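Local atomic coordinates of Nrps/pks (Streptomyces albus, PDB entry 4OPF), a protein that probably catalyses decarboxylative carbon-carbon bond formation during oxazolomycin assembly, as a ketosynthase domain of an AT-less type I polyketide synthase. Residues Pro6-Val11 with Val248-Ala253; Ala10-Ser15 with Leu231-Ala236; Arg105-Tyr110 with Asp178-Val183; Ala241-His246 with Gly416-Leu421. All coordinates share one frame; numbering follows the deposited sequence.

In the fold
The thiolase-type core of this ketosynthase shows how one central sheet gathers distant parts of a chain. Contacts 1, 2 and 3 join neighbouring strands of that mixed sheet. Strand 9-17 pairs with 247-256 in contact 1 and with 226-234 in contact 2, and strand 181-188 continues the sheet from 226-234 to 107-112 in contact 3. The centres of contacts 1 and 2 are about 10 Å apart, those of contacts 2 and 3 about 11 Å. Along the sequence, contact 3 falls wholly between the two halves of contacts 1 and 2. Contact 4 lies at the surface, its centre about 9 Å from that of contact 2, where a salt bridge from K233 to D243 ties the C-terminal tail's docking site to the sheet.

Contact 1: Pro6-Val11 with Val248-Ala253; sequences PYDIAV and VLKGIA
L249 and I9 face each other as an antiparallel hydrogen-bonded pair, the point where the first strand of the ketosynthase joins strand 247-256 inside the central sheet. L249 N reaches I9 O at 2.7 Å, and I9 N returns to L249 O at 3.1 Å. Their side chains share one face of the sheet, where I9 CD1 and L249 CD2 come within 4.2 Å; helix 162-175 packs on I9 and strand 401-408 lies beside L249. D8, just before the strand, adds the charged part. Its CB lies 3.8 Å from V248 CG1, while OD1 takes K250 NZ at 2.8 Å on the syn side of the carboxylate. K250 is bent at chi2 and chi3, which fold CD and CE back, and its chain lies alongside D8, pointing the same way. An alanine at D8 would probably leave the K250 ammonium without this carboxylate mate and let its folded chain swing away. Beyond the pair, one water accepts from Y7 N and donates to K250 O. Chemically, a buried apolar pairing thus gives way at the strand's beginning to a salt bridge and bridging water, polar links where the residues are partly exposed.

Contact 2: Ala10-Ser15 with Leu231-Ala236; sequences AVVGMS and LLKPLA
V12 and L231 meet at a classic beta bulge, where V12 and G13 both lie opposite L231 in an otherwise regular antiparallel pairing. L231 O receives V12 N at 2.9 Å and a weak second bond from G13 N, while L231 N donates to G13 O at 2.8 Å. The extra residue shifts the register by one; in V12, CG2 stands between the backbone N and the carbonyl carbon, which brings this branch to 3.7 Å from L231 CD2. L231 carries CG anti to its backbone N (chi1 178°), and the two side chains cross obliquely. On the other face V11 and L232 lie side by side and point the same way, V11 CG2 touching L232 CD2 at 3.8 Å; helix 162-175 covers L232 there. At the far end, A10 pairs with K233 through two backbone bonds, A10 N to K233 O and K233 N to A10 O. A10 CB packs at 4.1 Å against L235 CD1, just after P234, which occupies the N-cap position of helix 235-241. K233 carries its ammonium out of the strand pair to a salt bridge with D243. Aliphatic groups therefore meet on both faces while backbone bonds join the strands, and the one charged side chain, K233, finds its counter-charge outside the strand pair.

Contact 3: Arg105-Tyr110 with Asp178-Val183; sequences RGIGVY and DVEAAV
V179 leans on the backbone of G106 and G108 next to the parallel pairing of strands 107-112 and 181-188 in the thiolase-type sheet. D178, one residue earlier, turns to the second subunit and forms salt bridges with its R277 and K281. CB of V179 lies 3.4 Å from G106 O, and its CG1 sits near G108 N, where the absence of a side chain on G108 matters: a CB there would press on V179 and clash with the Y110 ring. E180 N donates to G106 O at 3.0 Å. The E180 carboxylate meets the R105 guanidinium with the two planes 70° apart; R105 NE bonds OE2 at 3.0 Å, in the guanidinium plane, and NH1 adds weaker bonds to both oxygens. A glutamine in place of E180 would probably leave the R105 guanidinium without its counter-charge in this pair. A181 CB touches I107 CG1, and A181 O accepts a hydrogen bond from G108 N. A182 follows, its CB at the edge of the Y110 ring, 4.1 Å from CE2. V183 bonds through both of its backbone polar atoms: V183 N donates to G108 O at 2.8 Å, and V183 O receives Y110 N at 2.9 Å.

Contact 4: Ala241-His246 with Gly416-Leu421; sequences AGDRVH and GRRAPL
R244 and P420 pack against each other, joining the loop that follows helix 235-241 to the C-terminal tail. The proline ring lies over one face of the R244 guanidinium, its CG 3.9 Å above the plane and offset toward the rim. H246 CE1 sits over the centre of the opposite face, 3.5 Å above the plane, so the flat group is sandwiched. The two side chains of R244 and P420 cross at about a right angle, and chi3 (74°) turns NE of R244 off the line of the extended chain. R244 CG also comes to 3.2 Å from R418 O, and R418 CB lies 3.4 Å from G242 O. The charged contacts are looser. D243 OD1 and R418 NE form a long salt bridge at 3.7 Å, side by side with their planes 55° apart, and each has stronger partners nearby: D243 meets Y97 and K233, while R418 reaches E101 and G96 O and makes a cation-pi contact with Y97. R244 NH1 in turn bridges to D94. Water supplies the backbone link, donating to D243 O at 2.9 Å and accepting from G416 N. G242, with positive phi, ends helix 235-241 in a Schellman motif, and the whole arrangement is a helix-terminating turn against which an irregular tail docks on the surface of the ketosynthase.

Contact 1: Pro6-Val11 with Val248-Ala253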
loop_
_atom_site.group_PDB
_atom_site.type_symbol
_atom_site.label_atom_id
_atom_site.label_comp_id
_atom_site.label_asym_id
_atom_site.label_seq_id
_atom_site.Cartn_x
_atom_site.Cartn_y
_atom_site.Cartn_z
ATOM N N PRO A 6 -4.552 19.447 7.793
ATOM C CA PRO A 6 -3.571 19.087 8.848
ATOM C C PRO A 6 -4.178 18.081 9.857
ATOM O O PRO A 6 -4.964 18.457 10.714
ATOM C CB PRO A 6 -3.241 20.444 9.493
ATOM C CG PRO A 6 -4.460 21.321 9.198
ATOM C CD PRO A 6 -5.339 20.636 8.165
ATOM N N TYR A 7 -3.833 16.807 9.725
ATOM C CA TYR A 7 -4.520 15.742 10.447
ATOM C C TYR A 7 -3.519 15.052 11.401
ATOM O O TYR A 7 -2.609 14.380 10.945
ATOM C CB TYR A 7 -5.114 14.735 9.438
ATOM C CG TYR A 7 -5.858 13.585 10.105
ATOM C CD1 TYR A 7 -7.190 13.724 10.479
ATOM C CD2 TYR A 7 -5.225 12.354 10.357
ATOM C CE1 TYR A 7 -7.873 12.689 11.110
ATOM C CE2 TYR A 7 -5.900 11.312 10.989
ATOM C CZ TYR A 7 -7.206 11.481 11.367
ATOM O OH TYR A 7 -7.896 10.484 11.983
ATOM N N ASP A 8 -3.690 15.242 12.702
ATOM C CA ASP A 8 -2.665 14.869 13.691
ATOM C C ASP A 8 -2.836 13.413 14.169
ATOM O O ASP A 8 -3.905 13.021 14.626
ATOM C CB ASP A 8 -2.831 15.776 14.900
ATOM C CG ASP A 8 -2.317 17.248 14.657
ATOM O OD1 ASP A 8 -1.369 17.473 13.899
ATOM O OD2 ASP A 8 -2.843 18.150 15.315
ATOM N N ILE A 9 -1.779 12.644 14.151
ATOM C CA ILE A 9 -1.880 11.235 14.516
ATOM C C ILE A 9 -0.965 11.002 15.686
ATOM O O ILE A 9 0.211 11.287 15.575
ATOM C CB ILE A 9 -1.488 10.387 13.313
ATOM C CG1 ILE A 9 -2.565 10.452 12.234
ATOM C CG2 ILE A 9 -1.227 8.932 13.685
ATOM C CD1 ILE A 9 -2.001 10.046 10.868
ATOM N N ALA A 10 -1.504 10.484 16.795
ATOM C CA ALA A 10 -0.712 10.154 17.961
ATOM C C ALA A 10 -0.017 8.796 17.845
ATOM O O ALA A 10 -0.600 7.822 17.377
ATOM C CB ALA A 10 -1.600 10.123 19.188
ATOM N N VAL A 11 1.232 8.746 18.276
ATOM C CA VAL A 11 1.919 7.499 18.529
ATOM C C VAL A 11 1.558 7.131 19.949
ATOM O O VAL A 11 2.028 7.787 20.855
ATOM C CB VAL A 11 3.416 7.692 18.417
ATOM C CG1 VAL A 11 4.137 6.386 18.720
ATOM C CG2 VAL A 11 3.740 8.182 17.027
ATOM N N VAL A 248 3.443 13.159 18.008
ATOM C CA VAL A 248 2.420 13.346 17.028
ATOM C C VAL A 248 3.044 13.373 15.629
ATOM O O VAL A 248 3.965 14.178 15.335
ATOM C CB VAL A 248 1.674 14.664 17.295
ATOM C CG1 VAL A 248 0.601 14.947 16.263
ATOM C CG2 VAL A 248 1.022 14.596 18.665
ATOM N N LEU A 249 2.486 12.554 14.736
ATOM C CA LEU A 249 2.811 12.641 13.304
ATOM C C LEU A 249 1.966 13.725 12.667
ATOM O O LEU A 249 0.732 13.654 12.710
ATOM C CB LEU A 249 2.575 11.310 12.603
ATOM C CG LEU A 249 2.731 11.306 11.083
ATOM C CD1 LEU A 249 4.164 11.450 10.690
ATOM C CD2 LEU A 249 2.199 9.982 10.561
ATOM N N LYS A 250 2.630 14.733 12.107
ATOM C CA LYS A 250 1.936 15.922 11.620
ATOM C C LYS A 250 1.747 15.822 10.125
ATOM O O LYS A 250 0.783 16.302 9.634
ATOM C CB LYS A 250 2.750 17.196 11.870
ATOM C CG LYS A 250 3.119 17.463 13.302
ATOM C CD LYS A 250 1.955 17.924 14.070
ATOM C CE LYS A 250 1.753 19.400 13.790
ATOM N NZ LYS A 250 0.356 19.648 14.209
ATOM N N GLY A 251 2.703 15.216 9.409
ATOM C CA GLY A 251 2.593 15.068 7.954
ATOM C C GLY A 251 3.619 14.075 7.447
ATOM O O GLY A 251 4.684 13.875 8.040
ATOM N N ILE A 252 3.237 13.349 6.425
ATOM C CA ILE A 252 4.104 12.388 5.753
ATOM C C ILE A 252 3.806 12.398 4.267
ATOM O O ILE A 252 2.639 12.542 3.888
ATOM C CB ILE A 252 4.026 11.003 6.377
ATOM C CG1 ILE A 252 4.890 10.054 5.573
ATOM C CG2 ILE A 252 2.587 10.517 6.425
ATOM C CD1 ILE A 252 5.253 8.857 6.327
ATOM N N ALA A 253 4.848 12.328 3.431
ATOM C CA ALA A 253 4.688 12.329 2.004
ATOM C C ALA A 253 5.611 11.310 1.388
ATOM O O ALA A 253 6.650 10.998 1.969
ATOM C CB ALA A 253 5.018 13.670 1.436
HETATM O O HOH W 1 -1.420 16.206 7.840
HETATM O O HOH W 2 -0.664 13.117 9.550
#

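Contact 2: Ala10-Ser15 with Leu231-Ala236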
loop_
_atom_site.group_PDB
_atom_site.type_symbol
_atom_site.label_atom_id
_atom_site.label_comp_id
_atom_site.label_asym_id
_atom_site.label_seq_id
_atom_site.Cartn_x
_atom_site.Cartn_y
_atom_site.Cartn_z
ATOM N N ALA A 10 -1.504 10.484 16.795
ATOM C CA ALA A 10 -0.712 10.154 17.961
ATOM C C ALA A 10 -0.017 8.796 17.845
ATOM O O ALA A 10 -0.600 7.822 17.377
ATOM C CB ALA A 10 -1.600 10.123 19.188
ATOM N N VAL A 11 1.232 8.746 18.276
ATOM C CA VAL A 11 1.919 7.499 18.529
ATOM C C VAL A 11 1.558 7.131 19.949
ATOM O O VAL A 11 2.028 7.787 20.855
ATOM C CB VAL A 11 3.416 7.692 18.417
ATOM C CG1 VAL A 11 4.137 6.386 18.720
ATOM C CG2 VAL A 11 3.740 8.182 17.027
ATOM N N VAL A 12 0.682 6.146 20.144
ATOM C CA VAL A 12 0.241 5.773 21.444
ATOM C C VAL A 12 0.968 4.583 22.029
ATOM O O VAL A 12 0.730 4.243 23.196
ATOM C CB VAL A 12 -1.278 5.542 21.508
ATOM C CG1 VAL A 12 -2.020 6.750 20.957
ATOM C CG2 VAL A 12 -1.712 4.270 20.778
ATOM N N GLY A 13 1.836 3.938 21.261
ATOM C CA GLY A 13 2.623 2.881 21.801
ATOM C C GLY A 13 3.712 2.480 20.840
ATOM O O GLY A 13 3.567 2.673 19.624
HETATM N N MSE A 14 4.806 1.946 21.375
HETATM C CA MSE A 14 5.902 1.569 20.526
HETATM C C MSE A 14 6.779 0.568 21.183
HETATM O O MSE A 14 6.900 0.541 22.391
HETATM C CB MSE A 14 6.740 2.793 20.158
HETATM C CG MSE A 14 7.228 3.539 21.410
HETATM SE SE MSE A 14 8.082 5.309 20.923
HETATM C CE MSE A 14 8.354 4.994 19.127
ATOM N N SER A 15 7.443 -0.209 20.359
ATOM C CA SER A 15 8.412 -1.175 20.786
ATOM C C SER A 15 9.394 -1.360 19.679
ATOM O O SER A 15 9.130 -1.039 18.511
ATOM C CB SER A 15 7.771 -2.522 21.031
ATOM O OG SER A 15 8.714 -3.337 21.755
ATOM N N LEU A 231 2.003 1.821 17.447
ATOM C CA LEU A 231 0.557 1.839 17.418
ATOM C C LEU A 231 0.132 3.307 17.293
ATOM O O LEU A 231 0.546 4.146 18.102
ATOM C CB LEU A 231 -0.044 1.150 18.651
ATOM C CG LEU A 231 -1.595 1.153 18.748
ATOM C CD1 LEU A 231 -2.270 0.296 17.709
ATOM C CD2 LEU A 231 -2.087 0.674 20.098
ATOM N N LEU A 232 -0.724 3.585 16.317
ATOM C CA LEU A 232 -1.200 4.917 15.978
ATOM C C LEU A 232 -2.696 5.069 16.075
ATOM O O LEU A 232 -3.451 4.163 15.713
ATOM C CB LEU A 232 -0.832 5.220 14.559
ATOM C CG LEU A 232 0.610 5.010 14.139
ATOM C CD1 LEU A 232 0.808 5.364 12.681
ATOM C CD2 LEU A 232 1.573 5.833 14.968
ATOM N N LYS A 233 -3.132 6.230 16.511
ATOM C CA LYS A 233 -4.556 6.609 16.538
ATOM C C LYS A 233 -4.676 8.113 16.195
ATOM O O LYS A 233 -3.758 8.877 16.459
ATOM C CB LYS A 233 -5.109 6.474 17.948
ATOM C CG LYS A 233 -5.313 5.068 18.431
ATOM C CD LYS A 233 -5.769 4.978 19.890
ATOM C CE LYS A 233 -7.176 5.487 20.086
ATOM N NZ LYS A 233 -7.727 4.807 21.295
ATOM N N PRO A 234 -5.834 8.551 15.757
ATOM C CA PRO A 234 -6.034 9.995 15.581
ATOM C C PRO A 234 -5.843 10.703 16.935
ATOM O O PRO A 234 -6.273 10.173 17.985
ATOM C CB PRO A 234 -7.510 10.082 15.137
ATOM C CG PRO A 234 -7.847 8.708 14.589
ATOM C CD PRO A 234 -7.063 7.786 15.490
ATOM N N LEU A 235 -5.146 11.826 16.938
ATOM C CA LEU A 235 -4.845 12.530 18.208
ATOM C C LEU A 235 -6.082 12.833 19.058
ATOM O O LEU A 235 -6.065 12.617 20.264
ATOM C CB LEU A 235 -4.092 13.810 17.951
ATOM C CG LEU A 235 -3.711 14.659 19.168
ATOM C CD1 LEU A 235 -2.843 13.876 20.145
ATOM C CD2 LEU A 235 -2.960 15.939 18.753
ATOM N N ALA A 236 -7.162 13.332 18.465
ATOM C CA ALA A 236 -8.334 13.659 19.306
ATOM C C ALA A 236 -8.886 12.410 19.964
ATOM O O ALA A 236 -9.309 12.454 21.121
ATOM C CB ALA A 236 -9.410 14.359 18.490
#

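Contact 3: Arg105-Tyr110 with Asp178-Val183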
loop_
_atom_site.group_PDB
_atom_site.type_symbol
_atom_site.label_atom_id
_atom_site.label_comp_id
_atom_site.label_asym_id
_atom_site.label_seq_id
_atom_site.Cartn_x
_atom_site.Cartn_y
_atom_site.Cartn_z
ATOM N N ARG A 105 -11.187 -5.350 16.503
ATOM C CA ARG A 105 -11.344 -3.939 16.171
ATOM C C ARG A 105 -10.844 -3.583 14.779
ATOM O O ARG A 105 -10.085 -4.326 14.175
ATOM C CB ARG A 105 -10.659 -3.097 17.242
ATOM C CG ARG A 105 -11.395 -3.221 18.587
ATOM C CD ARG A 105 -10.762 -2.364 19.672
ATOM N NE ARG A 105 -11.295 -1.023 19.515
ATOM C CZ ARG A 105 -12.427 -0.563 20.062
ATOM N NH1 ARG A 105 -12.801 0.659 19.751
ATOM N NH2 ARG A 105 -13.123 -1.283 20.911
ATOM N N GLY A 106 -11.290 -2.438 14.279
ATOM C CA GLY A 106 -10.918 -1.941 12.942
ATOM C C GLY A 106 -9.536 -1.326 12.904
ATOM O O GLY A 106 -9.383 -0.132 12.729
ATOM N N ILE A 107 -8.545 -2.153 13.107
ATOM C CA ILE A 107 -7.176 -1.721 13.244
ATOM C C ILE A 107 -6.398 -2.239 12.027
ATOM O O ILE A 107 -6.390 -3.416 11.782
ATOM C CB ILE A 107 -6.589 -2.255 14.573
ATOM C CG1 ILE A 107 -7.432 -1.669 15.732
ATOM C CG2 ILE A 107 -5.125 -1.911 14.682
ATOM C CD1 ILE A 107 -6.861 -1.956 17.084
ATOM N N GLY A 108 -5.783 -1.339 11.271
ATOM C CA GLY A 108 -4.999 -1.732 10.108
ATOM C C GLY A 108 -3.590 -2.104 10.522
ATOM O O GLY A 108 -3.123 -1.727 11.600
ATOM N N VAL A 109 -2.955 -2.914 9.697
ATOM C CA VAL A 109 -1.609 -3.379 9.888
ATOM C C VAL A 109 -0.824 -3.072 8.614
ATOM O O VAL A 109 -1.187 -3.491 7.522
ATOM C CB VAL A 109 -1.601 -4.875 10.119
ATOM C CG1 VAL A 109 -0.184 -5.440 10.229
ATOM C CG2 VAL A 109 -2.375 -5.208 11.364
ATOM N N TYR A 110 0.265 -2.339 8.755
ATOM C CA TYR A 110 1.065 -1.879 7.645
ATOM C C TYR A 110 2.505 -2.183 7.949
ATOM O O TYR A 110 3.072 -1.612 8.890
ATOM C CB TYR A 110 0.865 -0.361 7.452
ATOM C CG TYR A 110 -0.597 -0.025 7.230
ATOM C CD1 TYR A 110 -1.181 -0.111 5.978
ATOM C CD2 TYR A 110 -1.420 0.217 8.292
ATOM C CE1 TYR A 110 -2.544 0.172 5.794
ATOM C CE2 TYR A 110 -2.756 0.502 8.116
ATOM C CZ TYR A 110 -3.312 0.464 6.871
ATOM O OH TYR A 110 -4.666 0.726 6.729
ATOM N N ASP A 178 -10.946 5.116 7.482
ATOM C CA ASP A 178 -11.013 3.678 7.195
ATOM C C ASP A 178 -10.629 2.742 8.373
ATOM O O ASP A 178 -11.093 1.613 8.447
ATOM C CB ASP A 178 -10.186 3.353 5.945
ATOM C CG ASP A 178 -10.897 3.775 4.624
ATOM O OD1 ASP A 178 -12.090 4.242 4.630
ATOM O OD2 ASP A 178 -10.247 3.634 3.561
ATOM N N VAL A 179 -9.785 3.218 9.285
ATOM C CA VAL A 179 -9.396 2.473 10.494
ATOM C C VAL A 179 -9.501 3.417 11.684
ATOM O O VAL A 179 -9.347 4.641 11.527
ATOM C CB VAL A 179 -7.973 1.921 10.378
ATOM C CG1 VAL A 179 -7.870 0.967 9.212
ATOM C CG2 VAL A 179 -6.935 3.032 10.183
ATOM N N GLU A 180 -9.754 2.861 12.840
ATOM C CA GLU A 180 -9.672 3.617 14.090
ATOM C C GLU A 180 -8.245 3.669 14.648
ATOM O O GLU A 180 -7.934 4.511 15.493
ATOM C CB GLU A 180 -10.639 3.056 15.133
ATOM C CG GLU A 180 -10.260 1.672 15.616
ATOM C CD GLU A 180 -10.890 1.261 16.952
ATOM O OE1 GLU A 180 -12.088 0.905 16.963
ATOM O OE2 GLU A 180 -10.146 1.250 17.982
ATOM N N ALA A 181 -7.382 2.763 14.209
ATOM C CA ALA A 181 -6.031 2.741 14.697
ATOM C C ALA A 181 -5.238 1.909 13.751
ATOM O O ALA A 181 -5.809 1.224 12.917
ATOM C CB ALA A 181 -5.999 2.152 16.104
ATOM N N ALA A 182 -3.928 2.007 13.838
ATOM C CA ALA A 182 -3.024 1.332 12.908
ATOM C C ALA A 182 -1.744 0.844 13.579
ATOM O O ALA A 182 -1.138 1.552 14.408
ATOM C CB ALA A 182 -2.633 2.271 11.792
ATOM N N VAL A 183 -1.340 -0.354 13.225
ATOM C CA VAL A 183 -0.060 -0.853 13.607
ATOM C C VAL A 183 0.855 -0.610 12.404
ATOM O O VAL A 183 0.517 -0.997 11.271
ATOM C CB VAL A 183 -0.140 -2.370 13.856
ATOM C CG1 VAL A 183 1.227 -2.954 14.024
ATOM C CG2 VAL A 183 -1.009 -2.699 15.045
HETATM O O HOH W 3 -13.224 -1.017 15.817
#

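Contact 4: Ala241-His246 with Gly416-Leu421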
loop_
_atom_site.group_PDB
_atom_site.type_symbol
_atom_site.label_atom_id
_atom_site.label_comp_id
_atom_site.label_asym_id
_atom_site.label_seq_id
_atom_site.Cartn_x
_atom_site.Cartn_y
_atom_site.Cartn_z
ATOM N N ALA A 241 -9.431 9.171 24.980
ATOM C CA ALA A 241 -9.380 7.899 25.690
ATOM C C ALA A 241 -8.364 7.877 26.802
ATOM O O ALA A 241 -8.219 6.876 27.467
ATOM C CB ALA A 241 -9.115 6.750 24.727
ATOM N N GLY A 242 -7.626 8.957 27.004
ATOM C CA GLY A 242 -6.560 8.953 27.972
ATOM C C GLY A 242 -5.344 8.126 27.572
ATOM O O GLY A 242 -4.593 7.683 28.450
ATOM N N ASP A 243 -5.107 7.954 26.267
ATOM C CA ASP A 243 -3.936 7.198 25.838
ATOM C C ASP A 243 -2.653 7.934 26.132
ATOM O O ASP A 243 -2.615 9.153 26.163
ATOM C CB ASP A 243 -3.998 6.862 24.342
ATOM C CG ASP A 243 -5.131 5.896 24.002
ATOM O OD1 ASP A 243 -5.451 4.982 24.816
ATOM O OD2 ASP A 243 -5.731 6.062 22.920
ATOM N N ARG A 244 -1.571 7.187 26.253
ATOM C CA ARG A 244 -0.233 7.768 26.200
ATOM C C ARG A 244 -0.022 8.392 24.800
ATOM O O ARG A 244 -0.554 7.886 23.785
ATOM C CB ARG A 244 0.793 6.658 26.429
ATOM C CG ARG A 244 0.543 5.785 27.672
ATOM C CD ARG A 244 1.649 4.771 27.873
ATOM N NE ARG A 244 2.855 5.400 28.375
ATOM C CZ ARG A 244 4.076 4.909 28.274
ATOM N NH1 ARG A 244 4.294 3.777 27.637
ATOM N NH2 ARG A 244 5.101 5.590 28.784
ATOM N N VAL A 245 0.631 9.540 24.724
ATOM C CA VAL A 245 0.967 10.120 23.461
ATOM C C VAL A 245 2.435 10.411 23.521
ATOM O O VAL A 245 2.836 11.378 24.140
ATOM C CB VAL A 245 0.220 11.439 23.207
ATOM C CG1 VAL A 245 0.685 12.033 21.883
ATOM C CG2 VAL A 245 -1.290 11.233 23.189
ATOM N N HIS A 246 3.229 9.612 22.836
ATOM C CA HIS A 246 4.669 9.774 22.767
ATOM C C HIS A 246 5.123 10.876 21.824
ATOM O O HIS A 246 6.142 11.501 22.044
ATOM C CB HIS A 246 5.295 8.489 22.244
ATOM C CG HIS A 246 5.119 7.307 23.142
ATOM N ND1 HIS A 246 5.377 7.350 24.484
ATOM C CD2 HIS A 246 4.712 6.047 22.882
ATOM C CE1 HIS A 246 5.150 6.162 25.014
ATOM N NE2 HIS A 246 4.784 5.344 24.052
ATOM N N GLY A 416 -2.674 11.642 28.925
ATOM C CA GLY A 416 -1.440 10.964 29.275
ATOM C C GLY A 416 -1.572 9.719 30.148
ATOM O O GLY A 416 -0.653 8.905 30.141
ATOM N N ARG A 417 -2.710 9.549 30.851
ATOM C CA ARG A 417 -2.911 8.532 31.926
ATOM C C ARG A 417 -3.649 7.192 31.572
ATOM O O ARG A 417 -4.774 6.934 31.995
ATOM C CB ARG A 417 -3.610 9.197 33.123
ATOM C CG ARG A 417 -4.895 9.948 32.775
ATOM C CD ARG A 417 -5.844 10.087 33.971
ATOM N NE ARG A 417 -6.662 11.308 33.912
ATOM C CZ ARG A 417 -7.724 11.574 34.681
ATOM N NH1 ARG A 417 -8.374 12.728 34.532
ATOM N NH2 ARG A 417 -8.155 10.706 35.594
ATOM N N ARG A 418 -3.001 6.391 30.736
ATOM C CA ARG A 418 -3.152 4.951 30.657
ATOM C C ARG A 418 -1.714 4.522 30.932
ATOM O O ARG A 418 -0.786 5.182 30.512
ATOM C CB ARG A 418 -3.536 4.512 29.244
ATOM C CG ARG A 418 -4.261 3.187 29.137
ATOM C CD ARG A 418 -4.711 2.899 27.718
ATOM N NE ARG A 418 -6.135 2.599 27.620
ATOM C CZ ARG A 418 -6.707 1.388 27.706
ATOM N NH1 ARG A 418 -8.019 1.290 27.578
ATOM N NH2 ARG A 418 -6.025 0.259 27.906
ATOM N N ALA A 419 -1.513 3.446 31.659
ATOM C CA ALA A 419 -0.171 3.073 32.078
ATOM C C ALA A 419 0.288 1.908 31.220
ATOM O O ALA A 419 -0.509 1.050 30.895
ATOM C CB ALA A 419 -0.202 2.639 33.540
ATOM N N PRO A 420 1.584 1.841 30.922
ATOM C CA PRO A 420 2.089 0.671 30.224
ATOM C C PRO A 420 1.866 -0.639 30.992
ATOM O O PRO A 420 1.927 -0.640 32.197
ATOM C CB PRO A 420 3.583 0.972 30.063
ATOM C CG PRO A 420 3.925 1.990 31.121
ATOM C CD PRO A 420 2.657 2.702 31.467
ATOM N N LEU A 421 1.575 -1.735 30.306
ATOM C CA LEU A 421 1.522 -3.025 30.963
ATOM C C LEU A 421 2.926 -3.584 30.958
ATOM O O LEU A 421 3.708 -3.300 30.054
ATOM C CB LEU A 421 0.564 -3.967 30.234
ATOM C CG LEU A 421 -0.831 -3.389 30.060
ATOM C CD1 LEU A 421 -1.748 -4.319 29.280
ATOM C CD2 LEU A 421 -1.452 -3.147 31.421
HETATM O O HOH W 4 -3.746 11.847 26.336
#